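Flavin-dependent thymidylate synthase (PDB 6J61) probably catalyses the reductive methylation of dUMP to dTMP, with methylenetetrahydrofolate as methyl donor and FAD and NADPH for the reduction. Local coordinates at residues G93-L98 against R153-R157; A77-H83 against T166-W170; I97-F102 against Y140-R144; Y103-R109 against Q190-R194. All coordinates share one frame; numbering follows the deposited sequence.

Contact 1: residues G93-L98 against R153-R157; sequences GRYSIL and REMAR. With PO4 (phosphate ion), chain G.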
# COMPACT_ATOMS: atom_id res chain seq x y z
N GLY A 93 -22.48 4.59 -10.41
CA GLY A 93 -23.86 4.31 -10.75
C GLY A 93 -24.79 4.99 -9.77
O GLY A 93 -26.01 4.81 -9.83
N ARG A 94 -24.23 5.78 -8.86
CA ARG A 94 -25.03 6.49 -7.87
C ARG A 94 -25.55 7.83 -8.38
O ARG A 94 -26.72 8.16 -8.17
CB ARG A 94 -24.21 6.73 -6.60
CG ARG A 94 -23.80 5.48 -5.87
CD ARG A 94 -23.24 5.83 -4.51
NE ARG A 94 -24.26 6.44 -3.66
CZ ARG A 94 -24.00 7.09 -2.53
NH1 ARG A 94 -22.75 7.23 -2.11
NH2 ARG A 94 -24.99 7.60 -1.81
N TYR A 95 -24.68 8.59 -9.03
CA TYR A 95 -25.02 9.91 -9.57
C TYR A 95 -25.49 9.83 -11.03
O TYR A 95 -26.59 10.27 -11.37
CB TYR A 95 -23.81 10.84 -9.50
CG TYR A 95 -23.18 10.94 -8.13
CD1 TYR A 95 -22.51 9.84 -7.56
CD2 TYR A 95 -23.24 12.12 -7.39
CE1 TYR A 95 -21.92 9.93 -6.30
CE2 TYR A 95 -22.65 12.22 -6.13
CZ TYR A 95 -21.99 11.13 -5.59
OH TYR A 95 -21.40 11.22 -4.34
N SER A 96 -24.64 9.26 -11.87
CA SER A 96 -24.92 9.11 -13.30
C SER A 96 -25.91 8.00 -13.65
O SER A 96 -26.04 7.00 -12.93
CB SER A 96 -23.61 8.87 -14.06
OG SER A 96 -22.69 9.94 -13.86
N ILE A 97 -26.63 8.19 -14.75
CA ILE A 97 -27.57 7.19 -15.24
C ILE A 97 -26.70 6.25 -16.07
O ILE A 97 -25.80 6.70 -16.79
CB ILE A 97 -28.66 7.83 -16.15
CG1 ILE A 97 -29.55 8.76 -15.32
CG2 ILE A 97 -29.52 6.74 -16.79
CD1 ILE A 97 -30.69 9.37 -16.12
N LEU A 98 -26.94 4.95 -15.96
CA LEU A 98 -26.14 3.98 -16.69
C LEU A 98 -26.59 3.68 -18.13
O LEU A 98 -27.77 3.43 -18.42
CB LEU A 98 -26.04 2.68 -15.88
CG LEU A 98 -25.50 2.93 -14.47
CD1 LEU A 98 -25.48 1.63 -13.69
CD2 LEU A 98 -24.11 3.55 -14.54
N ARG A 153 -31.36 6.51 -8.38
CA ARG A 153 -30.39 5.84 -9.24
C ARG A 153 -29.60 4.78 -8.47
O ARG A 153 -29.61 3.60 -8.83
CB ARG A 153 -29.41 6.85 -9.83
CG ARG A 153 -30.04 8.03 -10.53
CD ARG A 153 -29.08 8.58 -11.59
NE ARG A 153 -29.35 9.98 -11.95
CZ ARG A 153 -30.53 10.45 -12.33
NH1 ARG A 153 -31.59 9.65 -12.41
NH2 ARG A 153 -30.66 11.74 -12.63
N GLU A 154 -28.92 5.22 -7.42
CA GLU A 154 -28.11 4.34 -6.60
C GLU A 154 -28.77 2.99 -6.30
O GLU A 154 -28.09 1.97 -6.19
CB GLU A 154 -27.77 5.03 -5.28
CG GLU A 154 -28.98 5.46 -4.48
CD GLU A 154 -28.63 5.75 -3.03
OE1 GLU A 154 -27.65 6.49 -2.79
OE2 GLU A 154 -29.33 5.23 -2.14
N MET A 155 -30.08 2.99 -6.15
CA MET A 155 -30.80 1.76 -5.86
C MET A 155 -31.26 1.09 -7.13
O MET A 155 -31.21 -0.14 -7.24
CB MET A 155 -32.03 2.04 -4.98
CG MET A 155 -31.76 2.11 -3.50
SD MET A 155 -33.31 1.99 -2.58
CE MET A 155 -33.52 0.21 -2.55
N ALA A 156 -31.72 1.89 -8.08
CA ALA A 156 -32.22 1.38 -9.35
C ALA A 156 -31.24 0.47 -10.09
O ALA A 156 -31.61 -0.62 -10.53
CB ALA A 156 -32.62 2.54 -10.24
N ARG A 157 -30.00 0.90 -10.20
CA ARG A 157 -28.99 0.13 -10.91
C ARG A 157 -28.63 -1.25 -10.36
O ARG A 157 -27.77 -1.91 -10.92
CB ARG A 157 -27.72 0.97 -11.06
CG ARG A 157 -27.10 1.45 -9.74
CD ARG A 157 -26.39 0.34 -8.97
NE ARG A 157 -25.88 0.83 -7.69
CZ ARG A 157 -24.78 1.58 -7.56
NH1 ARG A 157 -24.06 1.90 -8.63
NH2 ARG A 157 -24.44 2.04 -6.36
P PO4 G . -20.79 3.04 -7.09
O1 PO4 G . -21.04 2.69 -8.52
O2 PO4 G . -19.74 2.15 -6.54
O3 PO4 G . -20.35 4.45 -6.99
O4 PO4 G . -22.04 2.86 -6.31

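Contact 2: residues A77-H83 against T166-W170; sequences ARQWFRH and TEFYW. With FAD (flavin-adenine dinucleotide), chain N; PO4 (phosphate ion), chain L.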
# COMPACT_ATOMS: atom_id res chain seq x y z
N ALA A 77 -14.13 -5.64 -14.40
CA ALA A 77 -13.68 -4.55 -13.54
C ALA A 77 -13.35 -5.02 -12.13
O ALA A 77 -12.38 -4.55 -11.53
CB ALA A 77 -14.73 -3.46 -13.49
N ARG A 78 -14.15 -5.94 -11.60
CA ARG A 78 -13.94 -6.45 -10.26
C ARG A 78 -12.64 -7.25 -10.08
O ARG A 78 -12.04 -7.20 -9.00
CB ARG A 78 -15.15 -7.30 -9.83
CG ARG A 78 -16.33 -6.43 -9.42
CD ARG A 78 -17.60 -7.23 -9.21
NE ARG A 78 -17.56 -8.11 -8.05
CZ ARG A 78 -17.63 -9.44 -8.12
NH1 ARG A 78 -17.75 -10.05 -9.30
NH2 ARG A 78 -17.61 -10.16 -7.01
N GLN A 79 -12.22 -7.97 -11.11
CA GLN A 79 -10.98 -8.74 -11.04
C GLN A 79 -9.85 -7.75 -11.18
O GLN A 79 -8.79 -7.87 -10.56
CB GLN A 79 -10.91 -9.74 -12.18
CG GLN A 79 -12.20 -10.49 -12.37
CD GLN A 79 -12.05 -11.63 -13.34
OE1 GLN A 79 -11.49 -11.47 -14.42
NE2 GLN A 79 -12.58 -12.80 -12.97
N TRP A 80 -10.08 -6.76 -12.01
CA TRP A 80 -9.09 -5.75 -12.24
C TRP A 80 -8.83 -4.97 -10.94
O TRP A 80 -7.69 -4.64 -10.62
CB TRP A 80 -9.57 -4.79 -13.32
CG TRP A 80 -8.49 -4.02 -14.00
CD1 TRP A 80 -7.44 -3.36 -13.41
CD2 TRP A 80 -8.37 -3.77 -15.40
NE1 TRP A 80 -6.67 -2.72 -14.36
CE2 TRP A 80 -7.22 -2.96 -15.59
CE3 TRP A 80 -9.12 -4.16 -16.51
CZ2 TRP A 80 -6.82 -2.53 -16.86
CZ3 TRP A 80 -8.72 -3.73 -17.77
CH2 TRP A 80 -7.58 -2.92 -17.93
N PHE A 81 -9.90 -4.68 -10.20
CA PHE A 81 -9.76 -3.90 -8.98
C PHE A 81 -9.16 -4.65 -7.79
O PHE A 81 -8.87 -4.05 -6.77
CB PHE A 81 -11.11 -3.27 -8.59
CG PHE A 81 -11.65 -2.29 -9.60
CD1 PHE A 81 -10.92 -1.97 -10.75
CD2 PHE A 81 -12.89 -1.69 -9.42
CE1 PHE A 81 -11.43 -1.08 -11.71
CE2 PHE A 81 -13.41 -0.80 -10.37
CZ PHE A 81 -12.68 -0.50 -11.51
N ARG A 82 -8.98 -5.96 -7.95
CA ARG A 82 -8.37 -6.78 -6.89
C ARG A 82 -6.94 -6.31 -6.67
O ARG A 82 -6.33 -6.64 -5.66
CB ARG A 82 -8.36 -8.26 -7.29
CG ARG A 82 -9.71 -8.95 -7.25
CD ARG A 82 -10.25 -9.04 -5.83
NE ARG A 82 -11.66 -9.43 -5.78
CZ ARG A 82 -12.15 -10.54 -6.32
NH1 ARG A 82 -11.34 -11.38 -6.96
NH2 ARG A 82 -13.44 -10.80 -6.24
N HIS A 83 -6.42 -5.57 -7.64
CA HIS A 83 -5.07 -5.03 -7.60
C HIS A 83 -5.14 -3.69 -6.89
O HIS A 83 -5.59 -2.68 -7.45
CB HIS A 83 -4.52 -4.87 -9.02
CG HIS A 83 -4.41 -6.17 -9.76
ND1 HIS A 83 -3.24 -6.89 -9.84
CD2 HIS A 83 -5.34 -6.91 -10.41
CE1 HIS A 83 -3.45 -8.01 -10.50
NE2 HIS A 83 -4.72 -8.05 -10.86
N THR A 166 -18.67 -0.50 -17.92
CA THR A 166 -18.36 0.57 -16.98
C THR A 166 -17.03 1.19 -17.38
O THR A 166 -16.22 0.54 -18.04
CB THR A 166 -18.28 0.04 -15.53
OG1 THR A 166 -17.92 1.11 -14.64
CG2 THR A 166 -17.26 -1.08 -15.42
N GLU A 167 -16.79 2.44 -17.00
CA GLU A 167 -15.54 3.09 -17.36
C GLU A 167 -14.80 3.58 -16.15
O GLU A 167 -15.42 3.90 -15.13
CB GLU A 167 -15.76 4.29 -18.27
CG GLU A 167 -16.57 4.04 -19.50
CD GLU A 167 -16.64 5.27 -20.38
OE1 GLU A 167 -17.51 5.29 -21.27
OE2 GLU A 167 -15.83 6.20 -20.18
N PHE A 168 -13.49 3.69 -16.28
CA PHE A 168 -12.64 4.18 -15.21
C PHE A 168 -11.24 4.58 -15.68
O PHE A 168 -10.81 4.25 -16.78
CB PHE A 168 -12.52 3.13 -14.11
CG PHE A 168 -11.98 1.80 -14.58
CD1 PHE A 168 -12.84 0.80 -15.03
CD2 PHE A 168 -10.61 1.52 -14.51
CE1 PHE A 168 -12.36 -0.46 -15.40
CE2 PHE A 168 -10.11 0.26 -14.88
CZ PHE A 168 -11.00 -0.74 -15.32
N TYR A 169 -10.55 5.31 -14.81
CA TYR A 169 -9.18 5.73 -15.05
C TYR A 169 -8.33 4.81 -14.19
O TYR A 169 -8.60 4.65 -13.00
CB TYR A 169 -8.99 7.19 -14.62
CG TYR A 169 -9.14 8.18 -15.75
CD1 TYR A 169 -10.15 8.03 -16.70
CD2 TYR A 169 -8.26 9.26 -15.87
CE1 TYR A 169 -10.28 8.94 -17.74
CE2 TYR A 169 -8.39 10.18 -16.91
CZ TYR A 169 -9.40 10.01 -17.84
OH TYR A 169 -9.55 10.92 -18.88
N TRP A 170 -7.31 4.21 -14.78
CA TRP A 170 -6.42 3.31 -14.06
C TRP A 170 -5.01 3.90 -14.11
O TRP A 170 -4.43 4.08 -15.18
CB TRP A 170 -6.49 1.92 -14.71
CG TRP A 170 -5.67 0.84 -14.05
CD1 TRP A 170 -4.44 0.38 -14.45
CD2 TRP A 170 -6.01 0.10 -12.88
NE1 TRP A 170 -4.00 -0.60 -13.58
CE2 TRP A 170 -4.95 -0.79 -12.61
CE3 TRP A 170 -7.12 0.11 -12.02
CZ2 TRP A 170 -4.96 -1.66 -11.53
CZ3 TRP A 170 -7.13 -0.77 -10.93
CH2 TRP A 170 -6.06 -1.64 -10.70
PA FAD N . -1.89 -5.97 -5.93
O1A FAD N . -3.25 -5.81 -5.35
O2A FAD N . -1.62 -4.80 -7.01
O5B FAD N . -0.82 -5.85 -4.74
C5B FAD N . 0.48 -6.19 -5.22
C4B FAD N . 1.36 -6.45 -4.01
O4B FAD N . 1.43 -5.25 -3.20
C3B FAD N . 0.75 -7.53 -3.12
O3B FAD N . 1.13 -8.85 -3.49
C2B FAD N . 1.21 -7.14 -1.73
O2B FAD N . 2.49 -7.73 -1.45
C1B FAD N . 1.26 -5.59 -1.78
N9A FAD N . 0.04 -4.94 -1.22
C8A FAD N . -0.76 -4.02 -1.86
N7A FAD N . -1.74 -3.64 -1.09
C5A FAD N . -1.66 -4.27 0.09
C6A FAD N . -2.42 -4.26 1.30
N6A FAD N . -3.54 -3.46 1.41
N1A FAD N . -2.03 -5.05 2.33
C2A FAD N . -0.95 -5.83 2.23
N3A FAD N . -0.20 -5.88 1.12
C4A FAD N . -0.51 -5.12 0.04
N1 FAD N . -9.31 -13.63 -5.06
C2 FAD N . -10.41 -13.91 -4.34
O2 FAD N . -10.90 -13.03 -3.66
N3 FAD N . -11.01 -15.13 -4.35
C4 FAD N . -10.52 -16.18 -5.10
O4 FAD N . -11.07 -17.27 -5.09
C4X FAD N . -9.28 -15.93 -5.92
N5 FAD N . -8.71 -16.87 -6.67
C5X FAD N . -7.59 -16.62 -7.40
C6 FAD N . -7.01 -17.67 -8.20
C7 FAD N . -5.85 -17.43 -8.95
C7M FAD N . -5.28 -18.57 -9.77
C8 FAD N . -5.23 -16.14 -8.94
C8M FAD N . -3.98 -15.86 -9.74
C9 FAD N . -5.78 -15.09 -8.17
C9A FAD N . -6.96 -15.31 -7.38
N10 FAD N . -7.54 -14.27 -6.58
C10 FAD N . -8.70 -14.55 -5.84
C1' FAD N . -6.97 -12.90 -6.51
C2' FAD N . -5.73 -12.79 -5.59
O2' FAD N . -6.02 -13.27 -4.28
C3' FAD N . -5.26 -11.31 -5.52
O3' FAD N . -6.26 -10.51 -4.86
C4' FAD N . -4.99 -10.73 -6.95
O4' FAD N . -4.30 -11.70 -7.77
C5' FAD N . -4.13 -9.47 -6.85
O5' FAD N . -2.78 -9.87 -6.61
P FAD N . -2.04 -8.73 -5.74
O1P FAD N . -2.85 -8.39 -4.53
O2P FAD N . -0.62 -9.33 -5.30
O3P FAD N . -1.79 -7.42 -6.71
P PO4 L . -14.30 -13.47 -9.65
O1 PO4 L . -14.55 -12.83 -10.96
O2 PO4 L . -15.58 -14.01 -9.11
O3 PO4 L . -13.76 -12.46 -8.70
O4 PO4 L . -13.32 -14.57 -9.81

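Contact 3: residues I97-F102 against Y140-R144; sequences ILKEEF and YGAYR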
# COMPACT_ATOMS: atom_id res chain seq x y z
N ILE A 97 -26.63 8.19 -14.75
CA ILE A 97 -27.57 7.19 -15.24
C ILE A 97 -26.70 6.25 -16.07
O ILE A 97 -25.80 6.70 -16.79
CB ILE A 97 -28.66 7.83 -16.15
CG1 ILE A 97 -29.55 8.76 -15.32
CG2 ILE A 97 -29.52 6.74 -16.79
CD1 ILE A 97 -30.69 9.37 -16.12
N LEU A 98 -26.94 4.95 -15.96
CA LEU A 98 -26.14 3.98 -16.69
C LEU A 98 -26.59 3.68 -18.13
O LEU A 98 -27.77 3.43 -18.42
CB LEU A 98 -26.04 2.68 -15.88
CG LEU A 98 -25.50 2.93 -14.47
CD1 LEU A 98 -25.48 1.63 -13.69
CD2 LEU A 98 -24.11 3.55 -14.54
N LYS A 99 -25.61 3.73 -19.03
CA LYS A 99 -25.80 3.50 -20.44
C LYS A 99 -26.14 2.03 -20.66
O LYS A 99 -25.59 1.16 -19.99
CB LYS A 99 -24.52 3.88 -21.17
CG LYS A 99 -24.66 4.19 -22.64
CD LYS A 99 -23.38 4.83 -23.19
CE LYS A 99 -23.11 6.18 -22.53
NZ LYS A 99 -21.88 6.84 -23.06
N GLU A 100 -27.06 1.75 -21.57
CA GLU A 100 -27.46 0.37 -21.83
C GLU A 100 -26.46 -0.38 -22.72
O GLU A 100 -26.80 -0.80 -23.83
CB GLU A 100 -28.84 0.30 -22.48
CG GLU A 100 -29.34 -1.12 -22.60
CD GLU A 100 -30.54 -1.26 -23.49
OE1 GLU A 100 -31.58 -0.64 -23.18
OE2 GLU A 100 -30.44 -1.99 -24.50
N GLU A 101 -25.24 -0.52 -22.23
CA GLU A 101 -24.23 -1.22 -23.00
C GLU A 101 -23.85 -2.50 -22.28
O GLU A 101 -23.46 -2.49 -21.12
CB GLU A 101 -23.01 -0.33 -23.20
CG GLU A 101 -23.25 0.81 -24.18
CD GLU A 101 -22.09 1.78 -24.25
OE1 GLU A 101 -22.07 2.61 -25.17
OE2 GLU A 101 -21.21 1.73 -23.37
N PHE A 102 -23.99 -3.62 -22.98
CA PHE A 102 -23.66 -4.91 -22.41
C PHE A 102 -22.66 -5.68 -23.24
O PHE A 102 -22.62 -5.57 -24.46
CB PHE A 102 -24.92 -5.75 -22.24
CG PHE A 102 -25.93 -5.15 -21.32
CD1 PHE A 102 -26.77 -4.14 -21.78
CD2 PHE A 102 -26.04 -5.58 -20.01
CE1 PHE A 102 -27.72 -3.58 -20.93
CE2 PHE A 102 -26.98 -5.02 -19.15
CZ PHE A 102 -27.82 -4.02 -19.62
N TYR A 140 -32.76 -4.38 -18.08
CA TYR A 140 -32.67 -2.96 -18.41
C TYR A 140 -34.07 -2.38 -18.43
O TYR A 140 -34.26 -1.17 -18.24
CB TYR A 140 -32.00 -2.72 -19.76
CG TYR A 140 -31.47 -1.31 -19.86
CD1 TYR A 140 -30.28 -0.96 -19.23
CD2 TYR A 140 -32.18 -0.31 -20.52
CE1 TYR A 140 -29.81 0.35 -19.24
CE2 TYR A 140 -31.72 1.01 -20.55
CZ TYR A 140 -30.53 1.33 -19.90
OH TYR A 140 -30.05 2.63 -19.90
N GLY A 141 -35.06 -3.24 -18.65
CA GLY A 141 -36.44 -2.80 -18.65
C GLY A 141 -36.81 -2.38 -17.24
O GLY A 141 -37.31 -1.28 -17.01
N ALA A 142 -36.52 -3.27 -16.29
CA ALA A 142 -36.79 -3.03 -14.88
C ALA A 142 -36.08 -1.75 -14.43
O ALA A 142 -36.66 -0.91 -13.74
CB ALA A 142 -36.32 -4.21 -14.06
N TYR A 143 -34.83 -1.60 -14.82
CA TYR A 143 -34.06 -0.42 -14.47
C TYR A 143 -34.76 0.86 -14.93
O TYR A 143 -34.89 1.81 -14.16
CB TYR A 143 -32.68 -0.50 -15.11
CG TYR A 143 -31.82 0.70 -14.86
CD1 TYR A 143 -31.44 1.05 -13.56
CD2 TYR A 143 -31.33 1.46 -15.93
CE1 TYR A 143 -30.58 2.13 -13.33
CE2 TYR A 143 -30.47 2.54 -15.70
CZ TYR A 143 -30.10 2.86 -14.41
OH TYR A 143 -29.22 3.89 -14.19
N ARG A 144 -35.20 0.88 -16.19
CA ARG A 144 -35.90 2.04 -16.73
C ARG A 144 -37.20 2.29 -15.97
O ARG A 144 -37.47 3.40 -15.53
CB ARG A 144 -36.20 1.83 -18.22
CG ARG A 144 -35.08 2.28 -19.17
CD ARG A 144 -35.36 1.84 -20.61
NE ARG A 144 -34.34 2.31 -21.55
CZ ARG A 144 -34.17 3.58 -21.91
NH1 ARG A 144 -34.96 4.52 -21.39
NH2 ARG A 144 -33.22 3.91 -22.78

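Contact 4: residues Y103-R109 against Q190-R194; sequences YEPEAFR and QWEIR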
# COMPACT_ATOMS: atom_id res chain seq x y z
N TYR A 103 -21.86 -6.48 -22.55
CA TYR A 103 -20.87 -7.31 -23.19
C TYR A 103 -21.51 -8.61 -23.67
O TYR A 103 -21.90 -9.46 -22.87
CB TYR A 103 -19.74 -7.64 -22.23
CG TYR A 103 -18.98 -8.88 -22.61
CD1 TYR A 103 -18.30 -8.95 -23.83
CD2 TYR A 103 -18.95 -9.99 -21.77
CE1 TYR A 103 -17.60 -10.09 -24.20
CE2 TYR A 103 -18.25 -11.14 -22.12
CZ TYR A 103 -17.57 -11.18 -23.34
OH TYR A 103 -16.84 -12.30 -23.69
N GLU A 104 -21.62 -8.77 -24.98
CA GLU A 104 -22.19 -9.99 -25.52
C GLU A 104 -21.03 -10.79 -26.10
O GLU A 104 -20.42 -10.40 -27.09
CB GLU A 104 -23.26 -9.66 -26.57
CG GLU A 104 -24.43 -8.88 -25.97
CD GLU A 104 -25.61 -8.72 -26.93
OE1 GLU A 104 -26.09 -9.74 -27.46
OE2 GLU A 104 -26.05 -7.56 -27.15
N PRO A 105 -20.71 -11.92 -25.47
CA PRO A 105 -19.61 -12.78 -25.92
C PRO A 105 -19.72 -13.22 -27.37
O PRO A 105 -20.81 -13.26 -27.95
CB PRO A 105 -19.68 -13.95 -24.96
CG PRO A 105 -21.14 -14.05 -24.66
CD PRO A 105 -21.51 -12.60 -24.45
N GLU A 106 -18.57 -13.53 -27.96
CA GLU A 106 -18.50 -14.01 -29.34
C GLU A 106 -19.17 -15.37 -29.26
O GLU A 106 -19.97 -15.74 -30.12
CB GLU A 106 -17.04 -14.19 -29.74
CG GLU A 106 -16.76 -14.01 -31.21
CD GLU A 106 -16.53 -12.56 -31.59
OE1 GLU A 106 -17.40 -11.73 -31.28
OE2 GLU A 106 -15.47 -12.26 -32.19
N ALA A 107 -18.85 -16.09 -28.20
CA ALA A 107 -19.39 -17.42 -27.95
C ALA A 107 -19.14 -17.82 -26.49
O ALA A 107 -18.15 -17.40 -25.89
CB ALA A 107 -18.75 -18.43 -28.89
N PHE A 108 -20.03 -18.62 -25.93
CA PHE A 108 -19.89 -19.07 -24.56
C PHE A 108 -18.90 -20.22 -24.52
O PHE A 108 -18.76 -20.95 -25.49
CB PHE A 108 -21.22 -19.56 -23.99
CG PHE A 108 -22.13 -18.45 -23.55
CD1 PHE A 108 -21.85 -17.73 -22.40
CD2 PHE A 108 -23.27 -18.13 -24.27
CE1 PHE A 108 -22.68 -16.71 -21.97
CE2 PHE A 108 -24.11 -17.11 -23.85
CZ PHE A 108 -23.82 -16.40 -22.70
N ARG A 109 -18.22 -20.37 -23.39
CA ARG A 109 -17.25 -21.44 -23.23
C ARG A 109 -17.81 -22.56 -22.36
O ARG A 109 -18.58 -22.32 -21.44
CB ARG A 109 -15.96 -20.90 -22.63
CG ARG A 109 -15.43 -19.69 -23.36
CD ARG A 109 -14.11 -19.23 -22.79
NE ARG A 109 -13.97 -17.79 -22.97
CZ ARG A 109 -14.34 -16.89 -22.07
NH1 ARG A 109 -14.85 -17.28 -20.91
NH2 ARG A 109 -14.23 -15.60 -22.34
N GLN A 190 -9.23 -15.11 -16.38
CA GLN A 190 -10.38 -15.26 -17.26
C GLN A 190 -10.10 -14.60 -18.60
O GLN A 190 -9.52 -13.51 -18.66
CB GLN A 190 -11.65 -14.66 -16.63
CG GLN A 190 -12.93 -15.18 -17.26
CD GLN A 190 -14.20 -14.81 -16.48
OE1 GLN A 190 -14.26 -14.91 -15.25
NE2 GLN A 190 -15.23 -14.41 -17.21
N TRP A 191 -10.52 -15.25 -19.68
CA TRP A 191 -10.31 -14.76 -21.04
C TRP A 191 -10.59 -13.26 -21.24
O TRP A 191 -9.77 -12.55 -21.83
CB TRP A 191 -11.17 -15.56 -22.04
CG TRP A 191 -10.89 -15.22 -23.48
CD1 TRP A 191 -9.92 -15.76 -24.28
CD2 TRP A 191 -11.55 -14.22 -24.28
NE1 TRP A 191 -9.93 -15.16 -25.52
CE2 TRP A 191 -10.92 -14.22 -25.55
CE3 TRP A 191 -12.61 -13.34 -24.06
CZ2 TRP A 191 -11.32 -13.36 -26.58
CZ3 TRP A 191 -13.01 -12.49 -25.09
CH2 TRP A 191 -12.36 -12.51 -26.34
N GLU A 192 -11.74 -12.78 -20.76
CA GLU A 192 -12.08 -11.38 -20.94
C GLU A 192 -10.96 -10.44 -20.48
O GLU A 192 -10.48 -9.60 -21.24
CB GLU A 192 -13.37 -11.01 -20.20
CG GLU A 192 -14.67 -11.50 -20.83
CD GLU A 192 -14.70 -13.00 -21.01
OE1 GLU A 192 -14.16 -13.73 -20.15
OE2 GLU A 192 -15.27 -13.45 -22.02
N ILE A 193 -10.55 -10.60 -19.23
CA ILE A 193 -9.52 -9.73 -18.71
C ILE A 193 -8.16 -9.99 -19.38
O ILE A 193 -7.34 -9.08 -19.50
CB ILE A 193 -9.44 -9.81 -17.17
CG1 ILE A 193 -8.59 -8.64 -16.65
CG2 ILE A 193 -8.87 -11.14 -16.72
CD1 ILE A 193 -8.79 -8.33 -15.19
N ARG A 194 -7.93 -11.22 -19.85
CA ARG A 194 -6.67 -11.49 -20.52
C ARG A 194 -6.54 -10.55 -21.72
O ARG A 194 -5.49 -9.95 -21.94
CB ARG A 194 -6.58 -12.93 -21.01
CG ARG A 194 -6.57 -13.97 -19.92
CD ARG A 194 -5.51 -15.03 -20.19
NE ARG A 194 -5.71 -15.72 -21.46
CZ ARG A 194 -6.70 -16.58 -21.67
NH1 ARG A 194 -7.56 -16.85 -20.71
NH2 ARG A 194 -6.81 -17.17 -22.85

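Contact 1: residues G93-L98 against R153-R157
Arg153 lays its guanidinium against Ile97, whose CG1 sits over one face, 3.6 Å from Arg153 CZ. The Arg153 chain is extended from CG to NE. It follows the loop backbone, and Arg153 NE gives a weak hydrogen bond to Tyr95 O (2.8 Å). Farther along, Arg94 and Glu154 form a salt bridge. NH2 of Arg94 meets OE1 of Glu154 at 3.0 Å, in the guanidinium plane and nearly along the C-O axis. The other carboxylate oxygen, OE2, is bridged to Arg109 of the second subunit. Arg157 folds back at chi2 (74°), which brings its guanidinium beside the Gly93 backbone. There Arg157 NH2 bonds phosphate O4 (2.5 Å), and both Arg157 NH1 and Gly93 N bond O1. Gly93 CA lies 3.2 Å from Arg157 NH1. Ser92, and Arg82 and Gln79 of the second subunit, complete the anion site. Gly93, Arg94 and Arg157 are predicted dUMP-binding residues, so the ion is consistent with the place of the nucleotide phosphate in the ThyX active site between subunits.

Contact 2: residues A77-H83 against T166-W170
Trp80 points the NE1 edge of its indole at the face of Trp170. NE1 lies over the centre of that ring system, 3.1 Å from Trp170 CE2, and the planes stand at 68°. Phe168 brings its own edge to a face of Trp80, with CZ 4.0 Å from Trp80 CD2 and the planes at 84°. Phe81 in turn puts CE1 over the centre of the Phe168 ring, 3.7 Å from Phe168 CZ. These three edge-to-face pairs make one aromatic cluster. His83 O lies at the edge of Trp170, 3.4 Å from Trp170 CH2. Ala77 CB closes the far end against Thr166 CG2 at 4.0 Å. Phe168 reaches the cluster with CG between its backbone N and carbonyl carbon (chi1 57°).

In the next shell, Gln172 bonds Trp170 NE1, and Arg184 bonds His83 NE2. Within the type I turn Trp80-His83, Arg82 NH2 bonds phosphate O3 (3.0 Å), and FAD O2 lies over one guanidinium face. Glu90 of the second subunit also bridges Arg82. The cluster seats helix 74-80 and the turn after it on strand 165-173, which pairs with strands 65-73 and 87-90. Phe180 of helix 174-184 stacks on Trp80, and helix 191-207 also packs there.

Contact 3: residues I97-F102 against Y140-R144
Tyr140 is the tight part of this contact. Glu100 lies over one face of its ring in a CH-pi contact, with CG 3.4 Å from the centroid of the Tyr140 ring and 9° off the normal. At the ring's far end, Tyr140 OH donates to Leu98 O (2.8 Å), nearly along the C=O axis. Phe102 CZ touches Tyr140 CD1 at 3.9 Å. Tyr143 holds the other backbone polar atom of the same residue: Leu98 N donates to Tyr143 OH at 3.1 Å, almost straight at 178°. Both tyrosines have CG anti to the backbone N, which sends the two hydroxyls to the loop. A phenylalanine in place of Tyr140 would probably leave Leu98 O without this donor, with Tyr143 alone of the two hydroxyls still holding Leu98.

The looser end is at Ile97, an exposed residue, which touches Tyr143 lightly, with CG2 3.9 Å from Tyr143 OH. The loop that follows strand 87-90 is thus tied to helix 132-148. Phe102 also packs on Pro161 and Asn163, and Tyr143 reaches Ala156 of helix 153-156.

Contact 4: residues Y103-R109 against Q190-R194
The Arg109 guanidinium has Trp191 CB over one face, 3.4 Å from Arg109 CZ, and the Glu192 carboxylate at its edge. The guanidinium and indole planes are 44° apart. Pro105 N lies over a face of the Tyr103 ring. Arg109 NH2 forms a salt bridge with Glu192 and reaches both oxygens. The bond from Arg109 NH2 to Glu192 OE1 (2.9 Å) comes from the syn side; the one to OE2 is modelled too short to be trusted in detail. Glu192 is bent at chi2 (57°), which turns its carboxylate toward the loop. There Tyr103 OH gives Glu192 OE2 a weak hydrogen bond at 2.6 Å, and Gln190 NE2 meets Glu192 OE1 from above the carboxylate plane at 3.2 Å. An alanine at Glu192 would probably leave the Arg109 charge without its mate in this chain and release the Tyr103 hydroxyl. Arg109 NH1 has a second partner, Glu154 of the second subunit. The loop is thereby fixed to the start of helix 191-207, where Gln190 is the N-cap residue. Helix 74-80 flanks Glu192 through Phe75 and Val76, and helix 132-148 packs against Pro105 and Phe108.

Overall arrangement
Contact 2 is the buried one, about 12 Å from the chain centre to its own centre; contacts 1 and 3 lie near 30 Å out and are partly exposed. Contact 4 is between them at 18 Å. Chemistry follows place: ring packing holds contact 2, salt bridges serve contacts 1 and 4, and tyrosine hydroxyls on backbone serve contact 3. Contacts 1, 3 and 4 draw on the same long loop after strand 87-90. Contacts 1 and 3 share Ile97 and Leu98 and touch where Arg157 packs on Tyr143. Contacts 2 and 4 meet through Gln79 and Ile193. All four reach the second subunit, contact 3 barely. Contact 1 of one subunit and contact 2 of the other contribute to the same phosphate site.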